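Local coordinates for MgGH51 (Meripilus giganteus, PDB 6ZQ0), which is an alpha-L-arabinofuranosidase that probably hydrolyses terminal arabinofuranosyl units from arabinose-containing polysaccharides or oligosaccharides, at residues 18-23 with 480-485; 428-433 with 475-480. All coordinates share one frame; numbering follows the deposited sequence.

Interaction 1 (18-23 with 480-485). With LXE ([(1~{S},2~{S},3~{S},4~{S})-2-(hydroxymethyl)-3,4-bis(oxidanyl)cyclopentyl]azanium), chain G.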
loop_
_atom_site.group_PDB
_atom_site.type_symbol
_atom_site.label_atom_id
_atom_site.label_comp_id
_atom_site.label_asym_id
_atom_site.label_seq_id
_atom_site.Cartn_x
_atom_site.Cartn_y
_atom_site.Cartn_z
ATOM N N TYR A 18 10.748 2.840 -11.083
ATOM C CA TYR A 18 9.870 1.749 -10.603
ATOM C C TYR A 18 9.581 1.924 -9.120
ATOM O O TYR A 18 10.487 2.124 -8.317
ATOM C CB TYR A 18 10.480 0.366 -10.843
ATOM C CG TYR A 18 10.817 0.069 -12.267
ATOM C CD1 TYR A 18 9.841 -0.117 -13.231
ATOM C CD2 TYR A 18 12.138 0.092 -12.666
ATOM C CE1 TYR A 18 10.159 -0.404 -14.545
ATOM C CE2 TYR A 18 12.473 -0.152 -13.974
ATOM C CZ TYR A 18 11.496 -0.401 -14.910
ATOM O OH TYR A 18 11.910 -0.638 -16.172
ATOM N N GLY A 19 8.301 1.870 -8.774
ATOM C CA GLY A 19 7.897 2.093 -7.385
ATOM C C GLY A 19 6.487 1.610 -7.181
ATOM O O GLY A 19 5.966 0.791 -8.059
ATOM N N LEU A 20 5.932 2.033 -6.044
ATOM C CA LEU A 20 4.698 1.456 -5.479
ATOM C C LEU A 20 3.626 2.532 -5.428
ATOM O O LEU A 20 3.930 3.726 -5.181
ATOM C CB LEU A 20 4.965 0.976 -4.048
ATOM C CG LEU A 20 6.063 -0.045 -3.903
ATOM C CD1 LEU A 20 6.101 -0.538 -2.473
ATOM C CD2 LEU A 20 5.877 -1.199 -4.884
ATOM N N MET A 21 2.402 2.056 -5.554
ATOM C CA MET A 21 1.193 2.912 -5.435
ATOM C C MET A 21 0.374 2.351 -4.278
ATOM O O MET A 21 -0.027 1.209 -4.361
ATOM C CB MET A 21 0.363 2.871 -6.715
ATOM C CG MET A 21 -0.852 3.784 -6.667
ATOM S SD MET A 21 -2.274 3.056 -5.868
ATOM C CE MET A 21 -3.441 4.398 -6.031
ATOM N N PHE A 22 0.201 3.142 -3.233
ATOM C CA PHE A 22 -0.511 2.698 -2.022
ATOM C C PHE A 22 -1.719 3.588 -1.769
ATOM O O PHE A 22 -1.640 4.808 -1.784
ATOM C CB PHE A 22 0.421 2.668 -0.825
ATOM C CG PHE A 22 -0.264 2.063 0.371
ATOM C CD1 PHE A 22 -1.023 2.835 1.187
ATOM C CD2 PHE A 22 -0.178 0.712 0.646
ATOM C CE1 PHE A 22 -1.703 2.274 2.257
ATOM C CE2 PHE A 22 -0.860 0.153 1.715
ATOM C CZ PHE A 22 -1.606 0.932 2.530
ATOM N N GLU A 23 -2.846 2.932 -1.493
ATOM C CA GLU A 23 -3.933 3.541 -0.715
ATOM C C GLU A 23 -4.508 2.414 0.110
ATOM O O GLU A 23 -4.225 1.229 -0.243
ATOM C CB GLU A 23 -5.013 4.117 -1.619
ATOM C CG GLU A 23 -5.812 3.047 -2.320
ATOM C CD GLU A 23 -6.818 3.547 -3.326
ATOM O OE1 GLU A 23 -7.719 4.279 -2.927
ATOM O OE2 GLU A 23 -6.728 3.147 -4.485
ATOM N N ALA A 480 -1.114 -0.910 -9.860
ATOM C CA ALA A 480 -2.113 -0.691 -8.796
ATOM C C ALA A 480 -3.299 -1.611 -8.993
ATOM O O ALA A 480 -3.687 -1.866 -10.131
ATOM C CB ALA A 480 -2.588 0.735 -8.786
ATOM N N PRO A 481 -3.986 -2.017 -7.917
ATOM C CA PRO A 481 -3.523 -1.808 -6.545
ATOM C C PRO A 481 -2.342 -2.700 -6.150
ATOM O O PRO A 481 -2.098 -3.726 -6.714
ATOM C CB PRO A 481 -4.737 -2.183 -5.684
ATOM C CG PRO A 481 -5.894 -2.174 -6.630
ATOM C CD PRO A 481 -5.322 -2.568 -7.963
ATOM N N LEU A 482 -1.695 -2.304 -5.066
ATOM C CA LEU A 482 -0.516 -2.996 -4.548
ATOM C C LEU A 482 -0.915 -4.216 -3.748
ATOM O O LEU A 482 -0.241 -5.256 -3.868
ATOM C CB LEU A 482 0.244 -1.992 -3.677
ATOM C CG LEU A 482 1.544 -2.514 -3.063
ATOM C CD1 LEU A 482 2.548 -2.893 -4.105
ATOM C CD2 LEU A 482 2.158 -1.448 -2.167
ATOM N N LEU A 483 -1.875 -4.050 -2.836
ATOM C CA LEU A 483 -2.126 -5.023 -1.752
ATOM C C LEU A 483 -3.575 -5.483 -1.763
ATOM O O LEU A 483 -4.464 -4.683 -2.040
ATOM C CB LEU A 483 -1.732 -4.385 -0.421
ATOM C CG LEU A 483 -0.227 -4.340 -0.172
ATOM C CD1 LEU A 483 0.028 -3.633 1.116
ATOM C CD2 LEU A 483 0.393 -5.703 -0.110
ATOM N N GLN A 484 -3.778 -6.724 -1.370
ATOM C CA GLN A 484 -5.129 -7.296 -1.249
ATOM C C GLN A 484 -5.213 -8.219 -0.042
ATOM O O GLN A 484 -4.511 -9.286 -0.014
ATOM C CB GLN A 484 -5.459 -8.052 -2.519
ATOM C CG GLN A 484 -6.743 -8.834 -2.441
ATOM C CD GLN A 484 -6.843 -9.830 -3.557
ATOM O OE1 GLN A 484 -5.852 -10.202 -4.211
ATOM N NE2 GLN A 484 -8.041 -10.346 -3.708
ATOM N N HIS A 485 -6.136 -7.912 0.852
ATOM C CA HIS A 485 -6.584 -8.895 1.873
ATOM C C HIS A 485 -7.594 -9.825 1.177
ATOM O O HIS A 485 -8.617 -9.314 0.751
ATOM C CB HIS A 485 -7.197 -8.221 3.081
ATOM C CG HIS A 485 -7.251 -9.153 4.241
ATOM N ND1 HIS A 485 -7.831 -10.420 4.157
ATOM C CD2 HIS A 485 -6.748 -9.033 5.496
ATOM C CE1 HIS A 485 -7.659 -11.036 5.327
ATOM N NE2 HIS A 485 -7.006 -10.211 6.166
HETATM C "C1'" LXE G . -7.754 4.305 -9.790
HETATM C "C2'" LXE G . -8.004 4.962 -8.454
HETATM O "O2'" LXE G . -7.221 6.124 -8.154
HETATM C "C3'" LXE G . -7.725 3.867 -7.432
HETATM O "O3'" LXE G . -8.246 4.238 -6.126
HETATM C "C4'" LXE G . -8.302 2.607 -8.094
HETATM C "C5'" LXE G . -7.656 1.235 -7.781
HETATM O "O5'" LXE G . -6.246 1.190 -8.036
HETATM C "C6'" LXE G . -8.223 2.908 -9.602
HETATM N "N1'" LXE G . -9.491 2.790 -10.328
HETATM O O HOH W 1 -2.711 0.306 -3.965
HETATM O O HOH W 2 -3.106 -1.572 -1.949
#
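Met21 and Ala480 bring the two backbones closest, CA to CA 5.9 Å, and a water bridges the two segments, accepting from Leu482 N and donating to Met21 O, 2.9 Å from that oxygen. A second water accepts from Leu483 N and reaches Glu23 O only weakly. Leu482 buries the most surface here: its CB sits 3.3 Å from Met21 O, and with CG anti to the backbone N (chi1 -178°) its methyls spread over Leu20, CD1 lying 3.8 Å from Leu20 CD2. Helix 211-219 meets the same leucines through Leu217. Beside them, Leu483 CD1 comes to the edge of the Phe22 ring, in its plane, 3.9 Å from CE2. On the ligand side, the bend of the Met21 chain at chi2 sets SD against Ala480 CB at 3.7 Å. Glu23 OE2 accepts a very short bond, 2.5 Å, from O3' of the bound cyclopentyl ligand, while Asn232 N and Trp261 NE1 hold its OE1; the ring of Pro481, which follows a cis peptide bond, lies near the ligand's O5'. Here the first strand of a (beta/alpha)8 barrel meets the chain leaving the eighth, beside the pocket that probably holds the arabinofuranosyl unit.

Interaction 2 (428-433 with 475-480). With LXE ([(1~{S},2~{S},3~{S},4~{S})-2-(hydroxymethyl)-3,4-bis(oxidanyl)cyclopentyl]azanium), chain G.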
loop_
_atom_site.group_PDB
_atom_site.type_symbol
_atom_site.label_atom_id
_atom_site.label_comp_id
_atom_site.label_asym_id
_atom_site.label_seq_id
_atom_site.Cartn_x
_atom_site.Cartn_y
_atom_site.Cartn_z
ATOM N N GLY A 428 1.088 6.237 -12.835
ATOM C CA GLY A 428 0.811 6.128 -11.390
ATOM C C GLY A 428 -0.084 4.949 -11.037
ATOM O O GLY A 428 -0.098 4.550 -9.835
ATOM N N GLU A 429 -0.843 4.452 -12.010
ATOM C CA GLU A 429 -1.684 3.239 -11.887
ATOM C C GLU A 429 -1.661 2.513 -13.208
ATOM O O GLU A 429 -2.046 3.108 -14.248
ATOM C CB GLU A 429 -3.142 3.523 -11.513
ATOM C CG GLU A 429 -3.227 4.200 -10.170
ATOM C CD GLU A 429 -4.608 4.625 -9.765
ATOM O OE1 GLU A 429 -5.572 4.042 -10.334
ATOM O OE2 GLU A 429 -4.705 5.639 -8.997
ATOM N N TYR A 430 -1.267 1.250 -13.188
ATOM C CA TYR A 430 -1.521 0.427 -14.384
ATOM C C TYR A 430 -1.613 -1.015 -13.972
ATOM O O TYR A 430 -1.013 -1.399 -12.947
ATOM C CB TYR A 430 -0.488 0.630 -15.483
ATOM C CG TYR A 430 0.896 0.181 -15.148
ATOM C CD1 TYR A 430 1.734 0.949 -14.355
ATOM C CD2 TYR A 430 1.371 -1.022 -15.620
ATOM C CE1 TYR A 430 3.024 0.538 -14.074
ATOM C CE2 TYR A 430 2.650 -1.444 -15.360
ATOM C CZ TYR A 430 3.480 -0.671 -14.574
ATOM O OH TYR A 430 4.742 -1.112 -14.365
ATOM N N ALA A 431 -2.359 -1.770 -14.765
ATOM C CA ALA A 431 -2.482 -3.230 -14.572
ATOM C C ALA A 431 -3.295 -3.804 -15.722
ATOM O O ALA A 431 -4.190 -3.087 -16.202
ATOM C CB ALA A 431 -3.163 -3.581 -13.264
ATOM N N ALA A 432 -2.936 -5.009 -16.143
ATOM C CA ALA A 432 -3.765 -5.827 -17.047
ATOM C C ALA A 432 -4.811 -6.473 -16.144
ATOM O O ALA A 432 -4.459 -7.385 -15.388
ATOM C CB ALA A 432 -2.923 -6.767 -17.820
ATOM N N ILE A 433 -6.053 -6.016 -16.222
ATOM C CA ILE A 433 -7.049 -6.404 -15.191
ATOM C C ILE A 433 -8.064 -7.431 -15.683
ATOM O O ILE A 433 -8.777 -7.927 -14.836
ATOM C CB ILE A 433 -7.756 -5.190 -14.603
ATOM C CG1 ILE A 433 -8.692 -4.468 -15.566
ATOM C CG2 ILE A 433 -6.682 -4.290 -13.990
ATOM C CD1 ILE A 433 -9.671 -3.555 -14.831
ATOM N N PHE A 475 9.174 9.067 -15.711
ATOM C CA PHE A 475 10.088 9.189 -14.560
ATOM C C PHE A 475 9.742 8.160 -13.482
ATOM O O PHE A 475 10.553 7.970 -12.547
ATOM C CB PHE A 475 10.125 10.615 -14.030
ATOM C CG PHE A 475 8.960 11.043 -13.196
ATOM C CD1 PHE A 475 7.826 11.588 -13.768
ATOM C CD2 PHE A 475 9.054 10.980 -11.828
ATOM C CE1 PHE A 475 6.778 12.022 -12.958
ATOM C CE2 PHE A 475 8.028 11.451 -11.023
ATOM C CZ PHE A 475 6.885 11.959 -11.588
ATOM N N ALA A 476 8.550 7.583 -13.556
ATOM C CA ALA A 476 8.004 6.783 -12.449
ATOM C C ALA A 476 6.819 5.965 -12.948
ATOM O O ALA A 476 6.070 6.443 -13.834
ATOM C CB ALA A 476 7.656 7.668 -11.273
ATOM N N ALA A 477 6.696 4.738 -12.438
ATOM C CA ALA A 477 5.630 3.821 -12.874
ATOM C C ALA A 477 5.303 2.844 -11.758
ATOM O O ALA A 477 6.250 2.348 -11.128
ATOM C CB ALA A 477 6.073 3.101 -14.090
ATOM N N SER A 478 4.020 2.663 -11.463
ATOM C CA SER A 478 3.590 1.793 -10.350
ATOM C C SER A 478 2.341 1.034 -10.759
ATOM O O SER A 478 1.343 1.655 -11.166
ATOM C CB SER A 478 3.365 2.562 -9.095
ATOM O OG SER A 478 2.575 3.712 -9.319
ATOM N N TYR A 479 2.364 -0.285 -10.546
ATOM C CA TYR A 479 1.170 -1.153 -10.651
ATOM C C TYR A 479 0.160 -0.687 -9.611
ATOM O O TYR A 479 0.560 -0.241 -8.509
ATOM C CB TYR A 479 1.606 -2.586 -10.398
ATOM C CG TYR A 479 0.567 -3.637 -10.643
ATOM C CD1 TYR A 479 -0.406 -3.918 -9.686
ATOM C CD2 TYR A 479 0.602 -4.418 -11.788
ATOM C CE1 TYR A 479 -1.328 -4.927 -9.894
ATOM C CE2 TYR A 479 -0.314 -5.433 -11.997
ATOM C CZ TYR A 479 -1.295 -5.681 -11.054
ATOM O OH TYR A 479 -2.209 -6.700 -11.240
ATOM N N ALA A 480 -1.114 -0.910 -9.860
ATOM C CA ALA A 480 -2.113 -0.691 -8.796
ATOM C C ALA A 480 -3.299 -1.611 -8.993
ATOM O O ALA A 480 -3.687 -1.866 -10.131
ATOM C CB ALA A 480 -2.588 0.735 -8.786
HETATM C "C1'" LXE G . -7.754 4.305 -9.790
HETATM C "C2'" LXE G . -8.004 4.962 -8.454
HETATM O "O2'" LXE G . -7.221 6.124 -8.154
HETATM C "C3'" LXE G . -7.725 3.867 -7.432
HETATM O "O3'" LXE G . -8.246 4.238 -6.126
HETATM C "C4'" LXE G . -8.302 2.607 -8.094
HETATM C "C5'" LXE G . -7.656 1.235 -7.781
HETATM O "O5'" LXE G . -6.246 1.190 -8.036
HETATM C "C6'" LXE G . -8.223 2.908 -9.602
HETATM N "N1'" LXE G . -9.491 2.790 -10.328
HETATM O O HOH W 3 6.328 -0.159 -12.388
HETATM O O HOH W 4 -2.199 -8.082 -13.719
#
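Ser478 OG donates to Gly428 O across 2.8 Å, approaching from well above the carbonyl plane, with chi1 of 48° placing the hydroxyl between the backbone N and carbonyl carbon of its own residue. Two residues on, Ala480 N donates to Tyr430 O at 3.1 Å, and the CA-H of Tyr479 points at the same oxygen, CA to O 3.2 Å. Tyr430 N answers only weakly, with a bent bond to Ser478 O. Glu429 turns away from this ladder into the pocket, where OE2 accepts from O2' of the ligand at 2.7 Å and also pairs with Arg226. Its OE1 is too near ligand C1' for an ordinary contact, so a covalent link or reaction state is possible but remains doubtful from the distance alone. The two strands are the seventh and eighth of the parallel (beta/alpha)8 barrel, and a glutamate near the C-terminal end of the seventh, where the chain turns a corner, is consistent with the nucleophile position of clan GH-A glycosidases. The axes of strands 430-432 and 475-479 cross at 45°.

The Tyr430 ring folds back along the partner strand (chi1 66°), with Tyr479 CA over one face and Tyr430 CE1 4.0 Å from Ala477 CB. Gln512 NE2 bonds its hydroxyl, and a water at 2.7 Å from that OH connects weakly to Ala477 O. In return, Ala431 CB rests over a face of the Tyr479 ring in a CH-pi contact, 3.9 Å from the centroid. Another water accepts from Tyr479 OH and donates to Ala432 O. Nearer the ligand, the methyl of Ala480 packs against Glu429 CG at 3.8 Å, while helix 454-469 meets Tyr430 through Met464 and Ala477 through Leu467.

Interaction 1 and interaction 2 lie with centres about 9 Å apart and share Ala480, whose methyl stands 3.8 Å from ligand O5'. Strand 474-479 sits between the other two: 424-432 pairs with it in interaction 2, and Gly19 N, at 3.2 Å from Ala477 O, probably bonds to it from the first strand, closing the barrel. Met21 bridges the contacts, its CG 3.3 Å from Gly428 O and its CE 3.5 Å from Glu429 OE2. Each contact brings one glutamate, Glu23 or Glu429, to neighbouring hydroxyls of the same ligand, with Asn231, Asn350 and Tyr402 adding further hydrogen bonds to it.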